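Local coordinates for protein beta-mannosidase (Hypocrea lixii, PDB 4UOJ) that probably hydrolyses terminal beta-D-mannose residues from the non-reducing ends of beta-mannosides, as a glycoside hydrolase of family 2, at residues D129-Q134 with S424-P429; P862-S867 with V933-D938. All coordinates share one frame; numbering follows the deposited sequence. Where two conformers were deposited one is given.

Contact 1: D129-Q134 with S424-P429; sequences DNQFRQ and SGTYLP. With MAN (alpha-D-mannopyranose), chain G.
A buried aromatic contact between Phe132 and Tyr427 joins two loops from different domains. Segment 129-134 follows strand 123-126 in the galactose-binding-like domain of family 2 enzymes. Segment 424-429 follows strand 418-421 and leads into helix 430-439 of the catalytic barrel. The two rings form a T-shaped stack, with centroids 5.2 Å apart and planes at 82°. Tyr427 turns its edge to the face of Phe132. Tyr427 CD2 also comes 3.5 Å from Phe132 CB. With chi1 at -168°, Thr426 OG1 swings to the side opposite its backbone N and reaches the edge of the Phe132 ring, 3.3 Å from Phe132 CE1. Gln131 CB, from the same loop as Phe132, sits above one face of that ring, near its rim.

A type I turn from Asn130 to Arg133 presents the phenylalanine. Asn130 OD1 accepts from Phe132 N at 2.8 Å, which makes an Asx turn. Glu467 of helix 458-475 bonds both Tyr427 OH and Asn130 ND2, so one carboxylate ties the two loops. At the outer end, Asp129 OD2 accepts from O4 of a bound mannose. No hydrogen bond crosses directly between the segments, so the direct contact rests on the two rings and the Thr426 hydroxyl, while polar links run through neighbouring residues.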
ATOM      1  N   ASP A 129       5.870 -19.127 -16.957  1.00 51.38           N
ATOM      2  CA  ASP A 129       7.002 -18.383 -16.392  1.00 51.63           C
ATOM      3  C   ASP A 129       6.641 -16.931 -15.937  1.00 50.54           C
ATOM      4  O   ASP A 129       7.456 -16.006 -16.073  1.00 49.42           O
ATOM      5  CB  ASP A 129       8.155 -18.365 -17.400  1.00 53.66           C
ATOM      6  CG  ASP A 129       7.810 -17.694 -18.726  1.00 56.86           C
ATOM      7  OD1 ASP A 129       6.600 -17.487 -18.992  1.00 54.64           O
ATOM      8  OD2 ASP A 129       8.758 -17.401 -19.498  1.00 61.81           O
ATOM      9  N   ASN A 130       5.423 -16.752 -15.411  1.00 46.41           N
ATOM     10  CA  ASN A 130       4.956 -15.455 -14.889  1.00 45.91           C
ATOM     11  C   ASN A 130       3.931 -15.653 -13.790  1.00 47.56           C
ATOM     12  O   ASN A 130       2.891 -16.262 -14.014  1.00 50.79           O
ATOM     13  CB  ASN A 130       4.380 -14.566 -15.996  1.00 44.65           C
ATOM     14  CG  ASN A 130       4.340 -13.090 -15.645  1.00 50.95           C
ATOM     15  OD1 ASN A 130       3.992 -12.686 -14.537  1.00 50.73           O
ATOM     16  ND2 ASN A 130       4.667 -12.253 -16.601  1.00 46.71           N
ATOM     17  N   GLN A 131       4.238 -15.135 -12.606  1.00 45.02           N
ATOM     18  CA  GLN A 131       3.387 -15.186 -11.426  1.00 44.66           C
ATOM     19  C   GLN A 131       2.097 -14.390 -11.635  1.00 46.52           C
ATOM     20  O   GLN A 131       1.043 -14.750 -11.086  1.00 46.52           O
ATOM     21  CB  GLN A 131       4.170 -14.603 -10.229  1.00 45.27           C
ATOM     22  CG  GLN A 131       3.445 -14.703  -8.882  1.00 48.14           C
ATOM     23  CD  GLN A 131       4.204 -14.152  -7.694  1.00 49.67           C
ATOM     24  OE1 GLN A 131       5.388 -13.816  -7.751  1.00 44.88           O
ATOM     25  NE2 GLN A 131       3.508 -14.063  -6.576  1.00 45.33           N
ATOM     26  N   PHE A 132       2.208 -13.305 -12.421  1.00 44.23           N
ATOM     27  CA  PHE A 132       1.179 -12.300 -12.634  1.00 43.17           C
ATOM     28  C   PHE A 132       0.266 -12.525 -13.838  1.00 45.83           C
ATOM     29  O   PHE A 132      -0.527 -11.644 -14.185  1.00 46.72           O
ATOM     30  CB  PHE A 132       1.858 -10.933 -12.735  1.00 44.82           C
ATOM     31  CG  PHE A 132       3.025 -10.707 -11.796  1.00 44.09           C
ATOM     32  CD1 PHE A 132       2.864 -10.795 -10.415  1.00 43.90           C
ATOM     33  CD2 PHE A 132       4.272 -10.339 -12.304  1.00 45.36           C
ATOM     34  CE1 PHE A 132       3.928 -10.534  -9.557  1.00 44.57           C
ATOM     35  CE2 PHE A 132       5.344 -10.085 -11.463  1.00 45.81           C
ATOM     36  CZ  PHE A 132       5.169 -10.182 -10.087  1.00 46.91           C
ATOM     37  N   ARG A 133       0.365 -13.695 -14.472  1.00 46.11           N
ATOM     38  CA  ARG A 133      -0.466 -14.036 -15.628  1.00 46.99           C
ATOM     39  C   ARG A 133      -1.438 -15.171 -15.360  1.00 48.72           C
ATOM     40  O   ARG A 133      -1.165 -16.081 -14.560  1.00 47.47           O
ATOM     41  CB  ARG A 133       0.408 -14.371 -16.849  1.00 47.91           C
ATOM     42  CG  ARG A 133       1.002 -13.123 -17.505  1.00 50.04           C
ATOM     43  CD  ARG A 133       1.946 -13.421 -18.650  1.00 48.58           C
ATOM     44  NE  ARG A 133       1.229 -13.856 -19.837  1.00 50.24           N
ATOM     45  CZ  ARG A 133       1.812 -14.243 -20.968  1.00 54.43           C
ATOM     46  NH1 ARG A 133       3.130 -14.235 -21.084  1.00 48.22           N
ATOM     47  NH2 ARG A 133       1.075 -14.635 -21.990  1.00 49.22           N
ATOM     48  N   GLN A 134      -2.571 -15.115 -16.064  1.00 47.63           N
ATOM     49  CA  GLN A 134      -3.563 -16.178 -16.070  1.00 48.79           C
ATOM     50  C   GLN A 134      -3.171 -17.112 -17.216  1.00 50.53           C
ATOM     51  O   GLN A 134      -3.051 -16.665 -18.360  1.00 52.49           O
ATOM     52  CB  GLN A 134      -4.971 -15.605 -16.277  1.00 50.02           C
ATOM     53  CG  GLN A 134      -6.093 -16.635 -16.289  1.00 54.30           C
ATOM     54  CD  GLN A 134      -7.425 -16.013 -16.652  1.00 60.91           C
ATOM     55  OE1 GLN A 134      -7.560 -15.330 -17.671  1.00 57.96           O
ATOM     56  NE2 GLN A 134      -8.438 -16.260 -15.831  1.00 57.79           N
ATOM     57  N   SER A 424       7.893  -3.952  -5.888  1.00 38.47           N
ATOM     58  CA  SER A 424       7.185  -5.219  -6.147  1.00 38.86           C
ATOM     59  C   SER A 424       7.475  -6.199  -4.999  1.00 40.15           C
ATOM     60  O   SER A 424       8.637  -6.434  -4.697  1.00 40.96           O
ATOM     61  CB  SER A 424       7.661  -5.807  -7.467  1.00 41.20           C
ATOM     62  OG  SER A 424       7.267  -7.148  -7.694  1.00 43.66           O
ATOM     63  N   GLY A 425       6.460  -6.736  -4.321  1.00 39.38           N
ATOM     64  CA  GLY A 425       5.035  -6.505  -4.557  1.00 39.78           C
ATOM     65  C   GLY A 425       4.425  -7.362  -5.637  1.00 40.88           C
ATOM     66  O   GLY A 425       5.136  -7.938  -6.446  1.00 42.08           O
ATOM     67  N   THR A 426       3.097  -7.423  -5.664  1.00 40.25           N
ATOM     68  CA  THR A 426       2.341  -8.124  -6.695  1.00 41.05           C
ATOM     69  C   THR A 426       1.099  -7.312  -7.092  1.00 43.03           C
ATOM     70  O   THR A 426       0.746  -6.344  -6.403  1.00 42.88           O
ATOM     71  CB  THR A 426       1.948  -9.539  -6.235  1.00 44.31           C
ATOM     72  OG1 THR A 426       1.469 -10.255  -7.367  1.00 48.13           O
ATOM     73  CG2 THR A 426       0.844  -9.539  -5.194  1.00 42.83           C
ATOM     74  N   TYR A 427       0.417  -7.732  -8.166  1.00 40.07           N
ATOM     75  CA  TYR A 427      -0.845  -7.108  -8.554  1.00 40.93           C
ATOM     76  C   TYR A 427      -1.871  -7.708  -7.584  1.00 43.39           C
ATOM     77  O   TYR A 427      -1.975  -8.931  -7.495  1.00 43.87           O
ATOM     78  CB  TYR A 427      -1.208  -7.389 -10.033  1.00 40.76           C
ATOM     79  CG  TYR A 427      -0.156  -6.918 -11.012  1.00 40.50           C
ATOM     80  CD1 TYR A 427      -0.153  -5.612 -11.480  1.00 40.66           C
ATOM     81  CD2 TYR A 427       0.849  -7.785 -11.459  1.00 41.36           C
ATOM     82  CE1 TYR A 427       0.823  -5.166 -12.364  1.00 41.67           C
ATOM     83  CE2 TYR A 427       1.824  -7.360 -12.354  1.00 41.83           C
ATOM     84  CZ  TYR A 427       1.811  -6.038 -12.799  1.00 44.03           C
ATOM     85  OH  TYR A 427       2.770  -5.595 -13.660  1.00 42.77           O
ATOM     86  N   LEU A 428      -2.575  -6.859  -6.824  1.00 41.49           N
ATOM     87  CA  LEU A 428      -3.527  -7.344  -5.819  1.00 41.31           C
ATOM     88  C   LEU A 428      -4.689  -8.096  -6.451  1.00 44.53           C
ATOM     89  O   LEU A 428      -5.191  -7.667  -7.497  1.00 44.73           O
ATOM     90  CB  LEU A 428      -4.067  -6.212  -4.925  1.00 40.96           C
ATOM     91  CG  LEU A 428      -3.090  -5.276  -4.216  1.00 42.11           C
ATOM     92  CD1 LEU A 428      -3.840  -4.173  -3.491  1.00 41.76           C
ATOM     93  CD2 LEU A 428      -2.214  -6.051  -3.245  1.00 43.02           C
ATOM     94  N   PRO A 429      -5.160  -9.191  -5.815  1.00 43.13           N
ATOM     95  CA  PRO A 429      -6.337  -9.902  -6.344  1.00 44.17           C
ATOM     96  C   PRO A 429      -7.585  -9.050  -6.265  1.00 46.16           C
ATOM     97  O   PRO A 429      -7.610  -8.093  -5.500  1.00 46.21           O
ATOM     98  CB  PRO A 429      -6.455 -11.117  -5.426  1.00 45.87           C
ATOM     99  CG  PRO A 429      -5.114 -11.226  -4.745  1.00 47.67           C
ATOM    100  CD  PRO A 429      -4.664  -9.819  -4.588  1.00 44.28           C
TER
HETATM  101  C1  MAN G   6      14.284 -18.623 -21.870  1.00 63.93           C
HETATM  102  C2  MAN G   6      14.304 -17.186 -21.350  1.00 65.85           C
HETATM  103  C3  MAN G   6      13.470 -17.088 -20.071  1.00 66.23           C
HETATM  104  C4  MAN G   6      12.048 -17.646 -20.274  1.00 64.31           C
HETATM  105  C5  MAN G   6      12.075 -19.047 -20.899  1.00 63.28           C
HETATM  106  C6  MAN G   6      10.695 -19.511 -21.346  1.00 64.02           C
HETATM  107  O2  MAN G   6      13.769 -16.308 -22.346  1.00 65.09           O
HETATM  108  O3  MAN G   6      13.402 -15.723 -19.695  1.00 68.79           O
HETATM  109  O4  MAN G   6      11.352 -17.699 -19.037  1.00 60.56           O
HETATM  110  O5  MAN G   6      12.916 -19.064 -22.057  1.00 62.85           O
HETATM  111  O6  MAN G   6      10.707 -20.883 -21.732  1.00 61.84           O

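Contact 2: P862-S867 with V933-D938; sequences PKLHLS and VESLWD
Val933 CG1 sits between its own backbone N and carbonyl carbon (chi1 74°), and this places the methyl between Leu864 and Leu866. Val933 CG1 lies 3.9 Å from Leu864 CB. The distance from Val933 CG1 to Leu866 CB is also 3.9 Å. Leu864 CG lies opposite its carbonyl carbon (chi1 -62°), which carries CD1 toward Glu934 and Ser935. Leu864 CD1 comes 3.8 Å from Glu934 C. Leu864 CD1 is also 4.1 Å from Ser935 CB. The same CD1 touches Val933 CG2. Leu866 CD2 approaches the backbone N of Val933.

This is packing between the two sheets of an Ig-like beta sandwich. Strand 864-869 is an outer strand of one sheet, and strand 932-934 is an outer strand of the other. The two segments run in nearly opposite directions, 171° apart. Side chains fill the space between them, and no hydrogen bond crosses. Val877 of strand 874-879 also touches Leu866 and Val933, while Leu889 of strand 884-890 touches Leu866.

At the start of segment 862-867, Pro862 meets the turn that follows strand 932-934. Pro862 CG is 3.6 Å from Ser935 OG. In one of two modelled conformers of Trp937, Pro862 CD also approaches the indole obliquely. Ser884 touches Pro862, Leu864 and Ser935. The turn has its own internal bonds. Ser935 N donates to the anti lone pair of Asp938 OD2 at 2.9 Å, and Asp938 N donates to Ser935 O at 2.8 Å. The Asp938 carboxylate therefore ties back to the start of the turn. Asp938 O accepts from Lys661 NZ, which links this end of the sandwich to a more distant part of the chain.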
ATOM      1  N   PRO A 862       3.448  11.209  37.006  1.00 50.63           N
ATOM      2  CA  PRO A 862       2.120  11.819  36.865  1.00 50.90           C
ATOM      3  C   PRO A 862       1.060  11.098  37.682  1.00 50.76           C
ATOM      4  O   PRO A 862      -0.023  11.627  37.843  1.00 51.99           O
ATOM      5  CB  PRO A 862       1.847  11.732  35.362  1.00 51.05           C
ATOM      6  CG  PRO A 862       2.621  10.556  34.898  1.00 51.88           C
ATOM      7  CD  PRO A 862       3.787  10.370  35.839  1.00 51.13           C
ATOM      8  N   LYS A 863       1.404   9.918  38.217  1.00 49.15           N
ATOM      9  CA  LYS A 863       0.538   9.066  39.015  1.00 50.04           C
ATOM     10  C   LYS A 863      -0.770   8.736  38.276  1.00 51.25           C
ATOM     11  O   LYS A 863      -1.853   9.128  38.681  1.00 49.22           O
ATOM     12  CB  LYS A 863       0.357   9.615  40.442  1.00 52.02           C
ATOM     13  CG  LYS A 863       1.465   9.142  41.353  1.00 57.15           C
ATOM     14  CD  LYS A 863       1.677  10.040  42.542  1.00 68.81           C
ATOM     15  CE  LYS A 863       2.767   9.501  43.455  1.00 74.81           C
ATOM     16  NZ  LYS A 863       2.263   8.410  44.336  1.00 80.20           N
ATOM     17  N   LEU A 864      -0.621   8.020  37.153  1.00 49.36           N
ATOM     18  CA  LEU A 864      -1.725   7.641  36.270  1.00 49.15           C
ATOM     19  C   LEU A 864      -2.651   6.596  36.894  1.00 50.90           C
ATOM     20  O   LEU A 864      -2.197   5.643  37.514  1.00 50.49           O
ATOM     21  CB  LEU A 864      -1.208   7.116  34.905  1.00 48.31           C
ATOM     22  CG  LEU A 864      -0.391   8.051  34.000  1.00 49.56           C
ATOM     23  CD1 LEU A 864       0.238   7.298  32.842  1.00 48.00           C
ATOM     24  CD2 LEU A 864      -1.232   9.175  33.451  1.00 50.24           C
ATOM     25  N   HIS A 865      -3.953   6.807  36.710  1.00 50.56           N
ATOM     26  CA  HIS A 865      -4.976   5.859  37.137  0.50 51.93           C
ATOM     27  C   HIS A 865      -5.734   5.372  35.909  1.00 52.93           C
ATOM     28  O   HIS A 865      -6.145   6.169  35.037  1.00 51.18           O
ATOM     29  CB  HIS A 865      -5.937   6.443  38.182  0.50 54.46           C
ATOM     30  CG  HIS A 865      -6.931   5.442  38.704  0.50 57.90           C
ATOM     31  ND1 HIS A 865      -8.275   5.511  38.387  0.50 59.40           N
ATOM     32  CD2 HIS A 865      -6.748   4.357  39.496  0.50 59.64           C
ATOM     33  CE1 HIS A 865      -8.872   4.499  38.994  0.50 59.99           C
ATOM     34  NE2 HIS A 865      -7.983   3.776  39.668  0.50 60.35           N
ATOM     35  N   LEU A 866      -5.882   4.053  35.815  1.00 48.14           N
ATOM     36  CA  LEU A 866      -6.569   3.430  34.701  1.00 46.94           C
ATOM     37  C   LEU A 866      -7.729   2.585  35.207  1.00 49.05           C
ATOM     38  O   LEU A 866      -7.611   1.856  36.214  1.00 49.59           O
ATOM     39  CB  LEU A 866      -5.588   2.564  33.899  1.00 46.89           C
ATOM     40  CG  LEU A 866      -6.105   1.875  32.630  1.00 48.78           C
ATOM     41  CD1 LEU A 866      -6.334   2.898  31.528  1.00 49.95           C
ATOM     42  CD2 LEU A 866      -5.143   0.800  32.169  1.00 49.96           C
ATOM     43  N   SER A 867      -8.844   2.664  34.488  1.00 44.72           N
ATOM     44  CA  SER A 867     -10.033   1.885  34.796  1.00 46.62           C
ATOM     45  C   SER A 867     -10.794   1.612  33.530  1.00 46.53           C
ATOM     46  O   SER A 867     -10.686   2.373  32.588  1.00 46.04           O
ATOM     47  CB  SER A 867     -10.928   2.611  35.824  1.00 50.86           C
ATOM     48  OG  SER A 867     -11.313   3.918  35.407  1.00 53.41           O
ATOM     49  N   VAL A 933      -1.194   1.309  31.242  1.00 41.10           N
ATOM     50  CA  VAL A 933      -0.971   2.706  30.885  1.00 39.74           C
ATOM     51  C   VAL A 933       0.427   3.121  31.385  1.00 42.19           C
ATOM     52  O   VAL A 933       0.892   2.635  32.413  1.00 43.13           O
ATOM     53  CB  VAL A 933      -2.116   3.664  31.317  1.00 40.81           C
ATOM     54  CG1 VAL A 933      -2.127   3.928  32.823  1.00 42.13           C
ATOM     55  CG2 VAL A 933      -2.055   4.979  30.534  1.00 40.43           C
ATOM     56  N   GLU A 934       1.088   3.989  30.628  1.00 39.52           N
ATOM     57  CA  GLU A 934       2.410   4.509  30.934  1.00 40.29           C
ATOM     58  C   GLU A 934       2.600   5.868  30.282  1.00 41.67           C
ATOM     59  O   GLU A 934       1.755   6.300  29.526  1.00 42.09           O
ATOM     60  CB  GLU A 934       3.498   3.538  30.449  1.00 41.84           C
ATOM     61  CG  GLU A 934       3.662   3.510  28.945  1.00 44.26           C
ATOM     62  CD  GLU A 934       4.611   2.454  28.465  1.00 51.41           C
ATOM     63  OE1 GLU A 934       4.189   1.281  28.375  1.00 50.68           O
ATOM     64  OE2 GLU A 934       5.770   2.799  28.156  1.00 48.46           O
ATOM     65  N   SER A 935       3.737   6.508  30.539  1.00 40.01           N
ATOM     66  CA  SER A 935       4.077   7.821  29.993  1.00 39.85           C
ATOM     67  C   SER A 935       5.586   7.962  29.872  1.00 41.10           C
ATOM     68  O   SER A 935       6.314   7.079  30.300  1.00 41.23           O
ATOM     69  CB  SER A 935       3.522   8.928  30.899  1.00 41.05           C
ATOM     70  OG  SER A 935       4.269   9.040  32.096  1.00 44.71           O
ATOM     71  N   LEU A 936       6.045   9.107  29.327  1.00 42.59           N
ATOM     72  CA  LEU A 936       7.466   9.435  29.135  1.00 42.37           C
ATOM     73  C   LEU A 936       8.262   9.158  30.412  1.00 44.50           C
ATOM     74  O   LEU A 936       9.385   8.657  30.333  1.00 45.78           O
ATOM     75  CB  LEU A 936       7.616  10.893  28.698  1.00 41.99           C
ATOM     76  CG  LEU A 936       8.969  11.303  28.154  1.00 44.26           C
ATOM     77  CD1 LEU A 936       9.165  10.756  26.752  1.00 44.99           C
ATOM     78  CD2 LEU A 936       9.129  12.811  28.177  1.00 45.12           C
ATOM     79  N   TRP A 937       7.657   9.463  31.575  1.00 42.25           N
ATOM     80  CA  TRP A 937       8.253   9.239  32.905  0.50 43.05           C
ATOM     81  C   TRP A 937       8.692   7.774  33.121  1.00 43.07           C
ATOM     82  O   TRP A 937       9.719   7.521  33.720  1.00 43.31           O
ATOM     83  CB  TRP A 937       7.264   9.691  34.009  0.50 43.07           C
ATOM     84  CG  TRP A 937       7.555   9.146  35.387  0.50 43.54           C
ATOM     85  CD1 TRP A 937       6.950   8.087  35.984  0.50 43.28           C
ATOM     86  CD2 TRP A 937       8.540   9.624  36.313  0.50 44.52           C
ATOM     87  NE1 TRP A 937       7.488   7.870  37.225  0.50 44.11           N
ATOM     88  CE2 TRP A 937       8.478   8.790  37.451  0.50 44.85           C
ATOM     89  CE3 TRP A 937       9.468  10.679  36.295  0.50 44.70           C
ATOM     90  CZ2 TRP A 937       9.306   8.980  38.568  0.50 46.03           C
ATOM     91  CZ3 TRP A 937      10.293  10.867  37.404  0.50 46.34           C
ATOM     92  CH2 TRP A 937      10.204  10.022  38.524  0.50 46.77           C
ATOM     93  N   ASP A 938       7.887   6.815  32.646  1.00 42.04           N
ATOM     94  CA  ASP A 938       8.156   5.386  32.857  1.00 42.45           C
ATOM     95  C   ASP A 938       9.384   4.861  32.130  1.00 44.71           C
ATOM     96  O   ASP A 938       9.853   3.791  32.463  1.00 46.42           O
ATOM     97  CB  ASP A 938       6.925   4.503  32.586  1.00 41.32           C
ATOM     98  CG  ASP A 938       5.779   4.791  33.506  1.00 44.74           C
ATOM     99  OD1 ASP A 938       5.894   4.475  34.699  1.00 46.58           O
ATOM    100  OD2 ASP A 938       4.779   5.384  33.050  1.00 46.05           O
TER

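Overall arrangement
The two contacts share no elements and lie on opposite sides of the chain's centre, with centres about 48 Å apart. Contact 1 is the more central, about 15 Å from the chain centre, and all its touching residues are buried. Contact 2 lies about 34 Å out and is partly buried. Contact 1 joins loops of two domains, whereas contact 2 packs the opposing sheets of one Ig-like domain near the C-terminus. Neither has a direct hydrogen bond between its segments. The chemistry differs: contact 1 uses aromatic rings beside a bridging carboxylate, while contact 2 is mostly aliphatic, with a proline against the turn at one end.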